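Local atomic coordinates of alcohol dehydrogenase (PDB entry 5VM2), a protein that is of unknown specificity but probably acts as an NAD(H)- or NADP(H)-dependent oxidoreductase of the zinc-containing alcohol dehydrogenase family. Residues I173-G178 with D239-T244; I264-T269 with I287-R292. All coordinates share one frame; numbering follows the deposited sequence.

Contact 1. Residues I173-G178 with D239-T244; sequences IILGAG and DIVFET
Ile174 lays its CG1 branch obliquely across the Phe242 side chain, CG1 coming to 4.0 Å from CD1 of the ring. Phe242 sets CG anti to its carbonyl carbon (chi1 -66°), beside the backbone N, and from there the ring presents CD1 to that branch. The other branch of Ile174, CG2, reaches CG2 of Thr244 at 4.1 Å, and helix 179-190 packs on the same face through Thr184. Val241 and Leu175 meet on the reverse face, CG1 to CD1.

Between these two layers the strands run parallel, their axes 4.7 Å apart at closest approach. Ile173 N binds Ile240 O, Phe242 N binds Ile173 O at 2.8 Å, and Leu175 N binds Phe242 O at 2.7 Å. Leu175 O ends the ladder with two donors from one residue: Thr244 N comes in nearly in line with the C=O, whereas the Thr244 hydroxyl OG1, 2.8 Å away, lies above the carbonyl plane. A chi1 of 72° sets OG1 between the backbone N and carbonyl carbon of Thr244, within reach of that oxygen.

Gly176 follows at once. Its backbone angles would jam a CB against the preceding carbonyl, and a CB there would also run into Thr244 OG1. Gly178 then stands at the N-cap of helix 179-190, a strand-turn-helix consistent with the dinucleotide-binding GxGxxG of a Rossmann fold. Two donors on Leu175 O, both from Thr244, imply that the last strand carbonyl before the glycine-rich turn is tied to the neighbouring strand, consistent with a turn whose start is held in place.

Contact 2. Residues I264-T269 with I287-R292; sequences IMIVGT and IQTVFR
One edge of the six-stranded parallel sheet of the Rossmann-type domain is formed here, where strand 286-290, outermost within the chain, is added to strand 262-267. The two run parallel with an angle of 22° between the short segments. Gln288 is gripped through both backbone groups: its N donates to Ile264 O at 2.8 Å, and its O accepts from Ile266 N at 2.9 Å, the donor tilted from the carbonyl plane. Val290 N continues the ladder to Ile266 O, and a weak bond from Gly268 N to Val290 O closes it. The inverse gamma turn centred on Val267 marks the place where the chain leaves the strand.

One face is carried by isoleucines. Ile264 and Ile287 run alongside each other in the same direction, with CD1 of Ile264 at 4.0 Å from CG1 of Ile287. Ile266 slants past Ile287 and brings its CD1 to 3.7 Å from the Ile287 CG2 branch, so that Ile287 is touched on two branches by two residues of the neighbouring strand. Thr289 adds its CG2 beside Ile266 CB.

On the reverse face the work falls to Met265. Bends at chi2 (-65°) and chi3 (-60°) fold its chain back, and the terminal CE reaches Val290 CG2 at 3.6 Å, with the amide oxygen OE1 of Gln288 at 3.9 Å from the same methyl. Val267 and Val290 meet more loosely through their CG2 atoms, and helix 145-163 packs over both, with Val156 and Ala160 on Val267 and His159 on Val290. Strands 262-267 and 286-290 are the fifth and sixth of a parallel sheet in the order 3-2-1-4-5-6, the classic order of the Rossmann fold.

Contact 1 and contact 2 belong to one parallel sheet and are separated by a single pairing, their centres 10 Å apart. The seam between them joins strands 238-243 and 262-267: Val241 O lies 2.8 Å from Met265 N, and Glu243 N lies 2.8 Å from Met265 O, both probable hydrogen bonds. Met265 also joins the two contacts on one face of the sheet, its CG packing at 3.7 Å from Phe242 CE2 while its methyl serves contact 2. Both contacts remain at a distance from the bound magnesium ion, with the side chains of Thr244 and Val267 about 13 and 10 Å from it. The example illustrates how neighbouring strands of a parallel sheet share their backbone bonds, linking the glycine-rich turn of 173-178 to the edge strand at 287-292.

Contact 1. Residues I173-G178 with D239-T244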
ATOM      1  N   ILE A 173      13.151  -1.857 -13.958  1.00 29.38           N
ATOM      2  CA  ILE A 173      12.061  -1.191 -14.659  1.00 27.39           C
ATOM      3  C   ILE A 173      10.822  -1.312 -13.790  1.00 26.08           C
ATOM      4  O   ILE A 173      10.447  -2.419 -13.389  1.00 27.68           O
ATOM      5  CB  ILE A 173      11.803  -1.799 -16.044  1.00 26.76           C
ATOM      6  CG1 ILE A 173      13.021  -1.622 -16.952  1.00 28.15           C
ATOM      7  CG2 ILE A 173      10.574  -1.155 -16.668  1.00 27.99           C
ATOM      8  CD1 ILE A 173      12.893  -2.335 -18.281  1.00 29.82           C
ATOM      9  N   ILE A 174      10.193  -0.182 -13.498  1.00 24.35           N
ATOM     10  CA  ILE A 174       8.954  -0.143 -12.737  1.00 25.81           C
ATOM     11  C   ILE A 174       7.842   0.298 -13.679  1.00 29.68           C
ATOM     12  O   ILE A 174       7.867   1.419 -14.206  1.00 31.36           O
ATOM     13  CB  ILE A 174       9.073   0.792 -11.528  1.00 23.86           C
ATOM     14  CG1 ILE A 174      10.103   0.216 -10.548  1.00 25.85           C
ATOM     15  CG2 ILE A 174       7.722   0.974 -10.857  1.00 23.88           C
ATOM     16  CD1 ILE A 174      10.409   1.109  -9.407  1.00 24.66           C
ATOM     17  N   LEU A 175       6.877  -0.590 -13.909  1.00 28.97           N
ATOM     18  CA  LEU A 175       5.724  -0.281 -14.747  1.00 30.43           C
ATOM     19  C   LEU A 175       4.630   0.291 -13.852  1.00 32.15           C
ATOM     20  O   LEU A 175       4.008  -0.437 -13.070  1.00 31.82           O
ATOM     21  CB  LEU A 175       5.247  -1.524 -15.492  1.00 32.49           C
ATOM     22  CG  LEU A 175       6.281  -2.203 -16.396  1.00 31.97           C
ATOM     23  CD1 LEU A 175       5.671  -3.419 -17.082  1.00 32.63           C
ATOM     24  CD2 LEU A 175       6.844  -1.231 -17.423  1.00 30.05           C
ATOM     25  N   GLY A 176       4.416   1.599 -13.945  1.00 30.94           N
ATOM     26  CA  GLY A 176       3.430   2.256 -13.115  1.00 31.08           C
ATOM     27  C   GLY A 176       4.065   3.241 -12.158  1.00 31.61           C
ATOM     28  O   GLY A 176       4.976   2.889 -11.403  1.00 32.57           O
ATOM     29  N   ALA A 177       3.601   4.484 -12.197  1.00 30.92           N
ATOM     30  CA  ALA A 177       4.071   5.533 -11.302  1.00 31.09           C
ATOM     31  C   ALA A 177       2.923   6.087 -10.464  1.00 33.07           C
ATOM     32  O   ALA A 177       2.931   7.262 -10.082  1.00 32.72           O
ATOM     33  CB  ALA A 177       4.764   6.646 -12.085  1.00 30.90           C
ATOM     34  N   GLY A 178       1.918   5.256 -10.199  1.00 31.82           N
ATOM     35  CA  GLY A 178       0.956   5.547  -9.162  1.00 31.75           C
ATOM     36  C   GLY A 178       1.598   5.354  -7.798  1.00 30.68           C
ATOM     37  O   GLY A 178       2.809   5.175  -7.661  1.00 28.17           O
ATOM     38  N   ASP A 239      17.161  -6.537 -15.014  1.00 25.44           N
ATOM     39  CA  ASP A 239      17.284  -7.581 -13.997  1.00 26.64           C
ATOM     40  C   ASP A 239      15.945  -7.856 -13.321  1.00 25.97           C
ATOM     41  O   ASP A 239      15.596  -9.015 -13.055  1.00 25.84           O
ATOM     42  CB  ASP A 239      18.316  -7.176 -12.945  1.00 28.32           C
ATOM     43  CG  ASP A 239      19.718  -7.097 -13.503  1.00 31.71           C
ATOM     44  OD1 ASP A 239      20.049  -6.074 -14.137  1.00 30.80           O
ATOM     45  OD2 ASP A 239      20.480  -8.064 -13.303  1.00 32.68           O
ATOM     46  N   ILE A 240      15.194  -6.806 -13.010  1.00 26.33           N
ATOM     47  CA  ILE A 240      13.924  -6.927 -12.304  1.00 28.16           C
ATOM     48  C   ILE A 240      12.931  -5.994 -12.972  1.00 27.07           C
ATOM     49  O   ILE A 240      13.249  -4.828 -13.217  1.00 30.53           O
ATOM     50  CB  ILE A 240      14.055  -6.571 -10.809  1.00 28.91           C
ATOM     51  CG1 ILE A 240      15.130  -7.420 -10.118  1.00 31.19           C
ATOM     52  CG2 ILE A 240      12.719  -6.732 -10.119  1.00 27.85           C
ATOM     53  CD1 ILE A 240      15.694  -6.778  -8.854  1.00 32.75           C
ATOM     54  N   VAL A 241      11.741  -6.501 -13.273  1.00 28.39           N
ATOM     55  CA  VAL A 241      10.637  -5.673 -13.741  1.00 28.35           C
ATOM     56  C   VAL A 241       9.538  -5.758 -12.698  1.00 29.31           C
ATOM     57  O   VAL A 241       9.071  -6.859 -12.369  1.00 28.00           O
ATOM     58  CB  VAL A 241      10.114  -6.113 -15.115  1.00 26.17           C
ATOM     59  CG1 VAL A 241       9.003  -5.168 -15.572  1.00 23.73           C
ATOM     60  CG2 VAL A 241      11.240  -6.151 -16.137  1.00 27.16           C
ATOM     61  N   PHE A 242       9.140  -4.610 -12.171  1.00 28.64           N
ATOM     62  CA  PHE A 242       8.014  -4.519 -11.257  1.00 28.54           C
ATOM     63  C   PHE A 242       6.784  -4.083 -12.039  1.00 30.25           C
ATOM     64  O   PHE A 242       6.824  -3.079 -12.759  1.00 30.43           O
ATOM     65  CB  PHE A 242       8.289  -3.520 -10.132  1.00 25.89           C
ATOM     66  CG  PHE A 242       9.380  -3.937  -9.201  1.00 27.28           C
ATOM     67  CD1 PHE A 242      10.697  -3.570  -9.450  1.00 28.66           C
ATOM     68  CD2 PHE A 242       9.095  -4.693  -8.078  1.00 26.90           C
ATOM     69  CE1 PHE A 242      11.717  -3.950  -8.584  1.00 28.24           C
ATOM     70  CE2 PHE A 242      10.107  -5.081  -7.212  1.00 30.20           C
ATOM     71  CZ  PHE A 242      11.421  -4.707  -7.466  1.00 28.88           C
ATOM     72  N   GLU A 243       5.701  -4.839 -11.902  1.00 31.87           N
ATOM     73  CA  GLU A 243       4.399  -4.443 -12.419  1.00 33.36           C
ATOM     74  C   GLU A 243       3.562  -3.948 -11.245  1.00 34.82           C
ATOM     75  O   GLU A 243       3.281  -4.708 -10.314  1.00 32.84           O
ATOM     76  CB  GLU A 243       3.716  -5.607 -13.135  1.00 38.87           C
ATOM     77  CG  GLU A 243       2.614  -5.185 -14.086  1.00 47.91           C
ATOM     78  CD  GLU A 243       1.359  -4.751 -13.361  1.00 56.23           C
ATOM     79  OE1 GLU A 243       0.716  -3.784 -13.816  1.00 60.47           O
ATOM     80  OE2 GLU A 243       1.019  -5.373 -12.332  1.00 58.95           O
ATOM     81  N   THR A 244       3.184  -2.668 -11.279  1.00 35.53           N
ATOM     82  CA  THR A 244       2.564  -2.028 -10.128  1.00 40.89           C
ATOM     83  C   THR A 244       1.233  -1.354 -10.427  1.00 49.08           C
ATOM     84  O   THR A 244       0.534  -0.981  -9.479  1.00 53.26           O
ATOM     85  CB  THR A 244       3.508  -0.978  -9.516  1.00 40.44           C
ATOM     86  OG1 THR A 244       3.583   0.159 -10.384  1.00 44.05           O
ATOM     87  CG2 THR A 244       4.905  -1.547  -9.317  1.00 36.21           C
TER

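Contact 2. Residues I264-T269 with I287-R292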
ATOM      1  N   ILE A 264      10.269 -10.994 -12.791  1.00 26.38           N
ATOM      2  CA  ILE A 264       9.086 -10.148 -12.905  1.00 26.19           C
ATOM      3  C   ILE A 264       8.339 -10.220 -11.577  1.00 29.34           C
ATOM      4  O   ILE A 264       8.015 -11.314 -11.102  1.00 31.24           O
ATOM      5  CB  ILE A 264       8.176 -10.591 -14.063  1.00 26.11           C
ATOM      6  CG1 ILE A 264       8.907 -10.447 -15.405  1.00 26.09           C
ATOM      7  CG2 ILE A 264       6.883  -9.782 -14.053  1.00 25.05           C
ATOM      8  CD1 ILE A 264       8.233 -11.161 -16.551  1.00 28.62           C
ATOM      9  N   MET A 265       8.086  -9.065 -10.969  1.00 27.78           N
ATOM     10  CA  MET A 265       7.335  -8.985  -9.723  1.00 27.49           C
ATOM     11  C   MET A 265       5.992  -8.334 -10.008  1.00 27.97           C
ATOM     12  O   MET A 265       5.942  -7.232 -10.560  1.00 29.02           O
ATOM     13  CB  MET A 265       8.080  -8.165  -8.668  1.00 26.75           C
ATOM     14  CG  MET A 265       9.567  -8.437  -8.558  1.00 28.28           C
ATOM     15  SD  MET A 265       9.948 -10.099  -8.010  1.00 29.82           S
ATOM     16  CE  MET A 265       9.148 -10.172  -6.404  1.00 31.20           C
ATOM     17  N   ILE A 266       4.918  -9.007  -9.625  1.00 29.05           N
ATOM     18  CA  ILE A 266       3.567  -8.487  -9.776  1.00 31.91           C
ATOM     19  C   ILE A 266       3.139  -7.972  -8.409  1.00 33.04           C
ATOM     20  O   ILE A 266       2.796  -8.749  -7.510  1.00 33.03           O
ATOM     21  CB  ILE A 266       2.613  -9.550 -10.315  1.00 34.52           C
ATOM     22  CG1 ILE A 266       3.079  -9.992 -11.701  1.00 34.35           C
ATOM     23  CG2 ILE A 266       1.198  -9.022 -10.351  1.00 35.76           C
ATOM     24  CD1 ILE A 266       2.376 -11.207 -12.193  1.00 39.93           C
ATOM     25  N   VAL A 267       3.163  -6.652  -8.252  1.00 31.07           N
ATOM     26  CA  VAL A 267       2.910  -6.020  -6.962  1.00 39.11           C
ATOM     27  C   VAL A 267       1.403  -5.799  -6.873  1.00 50.52           C
ATOM     28  O   VAL A 267       0.879  -4.748  -7.241  1.00 48.42           O
ATOM     29  CB  VAL A 267       3.709  -4.735  -6.795  1.00 37.86           C
ATOM     30  CG1 VAL A 267       3.294  -4.017  -5.528  1.00 34.61           C
ATOM     31  CG2 VAL A 267       5.194  -5.063  -6.768  1.00 36.78           C
ATOM     32  N   GLY A 268       0.702  -6.829  -6.401  1.00 66.67           N
ATOM     33  CA  GLY A 268      -0.720  -6.751  -6.143  1.00 76.81           C
ATOM     34  C   GLY A 268      -1.586  -6.971  -7.373  1.00 85.02           C
ATOM     35  O   GLY A 268      -1.124  -7.011  -8.515  1.00 84.15           O
ATOM     36  N   THR A 269      -2.882  -7.157  -7.105  1.00 88.34           N
ATOM     37  CA  THR A 269      -3.971  -6.949  -8.061  1.00 91.61           C
ATOM     38  C   THR A 269      -3.979  -7.889  -9.267  1.00 92.41           C
ATOM     39  O   THR A 269      -3.906  -9.113  -9.111  1.00 91.55           O
ATOM     40  CB  THR A 269      -3.954  -5.493  -8.542  1.00 89.82           C
ATOM     41  OG1 THR A 269      -2.846  -5.288  -9.427  1.00 84.34           O
ATOM     42  CG2 THR A 269      -3.842  -4.533  -7.356  1.00 89.45           C
ATOM     43  N   ILE A 287       8.489 -15.241 -12.400  1.00 28.09           N
ATOM     44  CA  ILE A 287       7.380 -14.328 -12.150  1.00 29.98           C
ATOM     45  C   ILE A 287       6.867 -14.615 -10.749  1.00 30.67           C
ATOM     46  O   ILE A 287       6.462 -15.745 -10.452  1.00 32.84           O
ATOM     47  CB  ILE A 287       6.254 -14.496 -13.180  1.00 32.47           C
ATOM     48  CG1 ILE A 287       6.770 -14.279 -14.601  1.00 33.17           C
ATOM     49  CG2 ILE A 287       5.099 -13.542 -12.873  1.00 34.39           C
ATOM     50  CD1 ILE A 287       5.746 -14.628 -15.669  1.00 35.24           C
ATOM     51  N   GLN A 288       6.882 -13.607  -9.883  1.00 28.14           N
ATOM     52  CA  GLN A 288       6.389 -13.791  -8.524  1.00 29.67           C
ATOM     53  C   GLN A 288       5.380 -12.708  -8.189  1.00 27.18           C
ATOM     54  O   GLN A 288       5.642 -11.523  -8.411  1.00 26.89           O
ATOM     55  CB  GLN A 288       7.524 -13.778  -7.495  1.00 31.04           C
ATOM     56  CG  GLN A 288       7.027 -14.190  -6.095  1.00 35.15           C
ATOM     57  CD  GLN A 288       8.146 -14.370  -5.093  1.00 36.18           C
ATOM     58  OE1 GLN A 288       9.263 -13.897  -5.304  1.00 38.69           O
ATOM     59  NE2 GLN A 288       7.853 -15.058  -3.992  1.00 35.38           N
ATOM     60  N   THR A 289       4.230 -13.119  -7.661  1.00 28.86           N
ATOM     61  CA  THR A 289       3.275 -12.167  -7.121  1.00 27.43           C
ATOM     62  C   THR A 289       3.740 -11.711  -5.746  1.00 29.06           C
ATOM     63  O   THR A 289       4.445 -12.431  -5.033  1.00 30.13           O
ATOM     64  CB  THR A 289       1.868 -12.770  -7.034  1.00 27.28           C
ATOM     65  OG1 THR A 289       1.898 -14.003  -6.300  1.00 26.44           O
ATOM     66  CG2 THR A 289       1.308 -13.027  -8.426  1.00 26.61           C
ATOM     67  N   VAL A 290       3.373 -10.485  -5.393  1.00 29.18           N
ATOM     68  CA  VAL A 290       3.786  -9.870  -4.138  1.00 31.60           C
ATOM     69  C   VAL A 290       2.528  -9.440  -3.403  1.00 30.83           C
ATOM     70  O   VAL A 290       1.691  -8.729  -3.970  1.00 31.19           O
ATOM     71  CB  VAL A 290       4.723  -8.668  -4.367  1.00 31.46           C
ATOM     72  CG1 VAL A 290       5.259  -8.155  -3.044  1.00 32.37           C
ATOM     73  CG2 VAL A 290       5.869  -9.060  -5.277  1.00 32.29           C
ATOM     74  N   PHE A 291       2.396  -9.862  -2.150  1.00 30.37           N
ATOM     75  CA  PHE A 291       1.154  -9.705  -1.399  1.00 30.66           C
ATOM     76  C   PHE A 291       1.413  -8.956  -0.098  1.00 31.36           C
ATOM     77  O   PHE A 291       1.974  -9.521   0.849  1.00 34.03           O
ATOM     78  CB  PHE A 291       0.526 -11.066  -1.127  1.00 27.74           C
ATOM     79  CG  PHE A 291      -0.879 -10.988  -0.617  1.00 31.83           C
ATOM     80  CD1 PHE A 291      -1.162 -11.231   0.721  1.00 32.05           C
ATOM     81  CD2 PHE A 291      -1.923 -10.672  -1.477  1.00 32.33           C
ATOM     82  CE1 PHE A 291      -2.461 -11.162   1.195  1.00 35.94           C
ATOM     83  CE2 PHE A 291      -3.227 -10.604  -1.011  1.00 34.10           C
ATOM     84  CZ  PHE A 291      -3.497 -10.846   0.325  1.00 36.63           C
ATOM     85  N   ARG A 292       0.977  -7.695  -0.046  1.00 27.55           N
ATOM     86  CA  ARG A 292       1.085  -6.862   1.150  1.00 26.66           C
ATOM     87  C   ARG A 292       2.518  -6.823   1.677  1.00 25.16           C
ATOM     88  O   ARG A 292       3.418  -6.327   0.994  1.00 27.01           O
ATOM     89  CB  ARG A 292       0.116  -7.357   2.233  1.00 28.41           C
ATOM     90  CG  ARG A 292      -1.356  -7.197   1.840  1.00 31.49           C
ATOM     91  CD  ARG A 292      -2.292  -7.824   2.862  1.00 33.41           C
ATOM     92  NE  ARG A 292      -3.695  -7.705   2.473  1.00 33.87           N
ATOM     93  CZ  ARG A 292      -4.651  -8.534   2.877  1.00 34.95           C
ATOM     94  NH1 ARG A 292      -4.356  -9.545   3.682  1.00 35.73           N
ATOM     95  NH2 ARG A 292      -5.904  -8.355   2.475  1.00 36.87           N
TER